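Local structure of particle-associated lyase (Acinetobacter bacteriophage AP22, 4Y9V) at the interface of chains A and B. The protein is a phage tailspike lyase that degrades the capsular polysaccharide of Acinetobacter baumannii. Residues are numbered along the deposited sequence; one frame, centred on the assembly and turned at random. Chains: chain A/B, Particle-associated lyase.

The interface of chains A and B. Residues chain A 46, 48-49, 80; chain B 35, 43-44.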
loop_
_atom_site.group_PDB
_atom_site.type_symbol
_atom_site.label_atom_id
_atom_site.label_comp_id
_atom_site.label_asym_id
_atom_site.label_seq_id
_atom_site.Cartn_x
_atom_site.Cartn_y
_atom_site.Cartn_z
ATOM N N HIS A 46 3.459 45.133 -0.619
ATOM C CA HIS A 46 2.546 44.942 -1.738
ATOM C C HIS A 46 3.197 45.343 -3.034
ATOM O O HIS A 46 3.828 46.377 -3.126
ATOM C CB HIS A 46 1.303 45.816 -1.544
ATOM C CG HIS A 46 0.432 45.449 -0.388
ATOM N ND1 HIS A 46 -0.486 44.431 -0.510
ATOM C CD2 HIS A 46 0.333 45.925 0.868
ATOM C CE1 HIS A 46 -1.120 44.304 0.660
ATOM N NE2 HIS A 46 -0.643 45.216 1.511
ATOM N N ASP A 48 1.744 46.675 -5.516
ATOM C CA ASP A 48 1.202 47.938 -6.021
ATOM C C ASP A 48 1.996 49.149 -5.514
ATOM O O ASP A 48 2.107 50.135 -6.254
ATOM C CB ASP A 48 -0.264 48.096 -5.633
ATOM C CG ASP A 48 -1.224 47.437 -6.624
ATOM O OD1 ASP A 48 -1.003 46.267 -6.966
ATOM O OD2 ASP A 48 -2.216 48.089 -6.982
ATOM N N THR A 49 2.508 49.132 -4.287
ATOM C CA THR A 49 3.289 50.267 -3.824
ATOM C C THR A 49 4.569 50.405 -4.616
ATOM O O THR A 49 5.021 51.524 -4.948
ATOM C CB THR A 49 3.574 50.181 -2.306
ATOM O OG1 THR A 49 4.314 49.030 -2.052
ATOM C CG2 THR A 49 2.314 50.311 -1.496
ATOM N N LYS A 80 -1.672 41.703 -5.958
ATOM C CA LYS A 80 -3.045 41.847 -6.400
ATOM C C LYS A 80 -3.274 41.106 -7.679
ATOM O O LYS A 80 -2.439 41.058 -8.600
ATOM C CB LYS A 80 -3.320 43.340 -6.607
ATOM C CG LYS A 80 -4.710 43.701 -7.076
ATOM C CD LYS A 80 -4.980 45.213 -7.121
ATOM C CE LYS A 80 -6.291 45.568 -7.737
ATOM N NZ LYS A 80 -7.440 45.170 -6.864
ATOM N N ILE B 35 1.114 56.327 -3.260
ATOM C CA ILE B 35 -0.319 56.049 -3.160
ATOM C C ILE B 35 -0.848 56.605 -1.858
ATOM O O ILE B 35 -0.114 56.787 -0.874
ATOM C CB ILE B 35 -0.664 54.558 -3.354
ATOM C CG1 ILE B 35 -0.385 53.665 -2.155
ATOM C CG2 ILE B 35 -0.005 54.015 -4.631
ATOM C CD1 ILE B 35 -0.826 52.213 -2.345
ATOM N N LEU B 43 -6.050 47.640 -0.626
ATOM C CA LEU B 43 -5.366 46.405 -1.027
ATOM C C LEU B 43 -5.831 45.200 -0.226
ATOM O O LEU B 43 -5.552 44.071 -0.672
ATOM C CB LEU B 43 -3.860 46.586 -0.950
ATOM C CG LEU B 43 -3.294 47.605 -1.955
ATOM C CD1 LEU B 43 -1.899 47.990 -1.556
ATOM C CD2 LEU B 43 -3.370 47.085 -3.362
ATOM N N THR B 44 -6.482 45.383 0.901
ATOM C CA THR B 44 -6.953 44.297 1.724
ATOM C C THR B 44 -8.441 44.502 2.041
ATOM O O THR B 44 -8.795 45.552 2.575
ATOM C CB THR B 44 -6.198 44.219 3.038
ATOM O OG1 THR B 44 -4.791 44.257 2.731
ATOM C CG2 THR B 44 -6.513 42.990 3.841
#
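B:Leu43 of one chain rests its methyl CD1 on a face of the A:His46 imidazole of the other. B:Leu43 CD1 lies 3.6 Å from A:His46 CG, displaced from the ring centre toward the rim. This is a CH-pi contact. The two side chains meet tip to tip. With CG anti to its carbonyl carbon (chi1 -66°), A:His46 presents a ring face to the leucine. B:Leu43 CB adds a second touch, 3.9 Å from A:His46 CE1. The other methyl, B:Leu43 CD2, sits 3.9 Å from the carboxylate carbon A:Asp48 CG. The leucine fork thus spans ring and acid, and B:Leu43 buries more surface than any other residue of the patch.

Beside it, A:Thr49 CG2 meets B:Ile35 CD1 at 3.8 Å, the two side chains crossing at about a right angle. A:Thr49 OG1 points back into its own chain and hydrogen-bonds A:His46 O at 2.9 Å, in the carbonyl plane. That bond leaves the methyl for the partner chain and ties the helix start to the histidine.

At the rim, A:Lys80 CD is 4.5 Å from B:Leu43 CD2. B:Thr44 OG1 is 4.2 Å from A:His46 CE1. Both are loose neighbours. No polar bond crosses among these residues, so van der Waals and CH-pi contact remain.

A:His46 ends strand 45-46; A:Asp48 and A:Thr49 lie in the first turn of helix 47-54. B:Leu43 and B:Thr44 follow helix 37-42. The patch lies near the N-terminal end of the elongated spike, far from the C-terminal strands. It is part of the contact between two subunits of the deposited trimer, likely the working form.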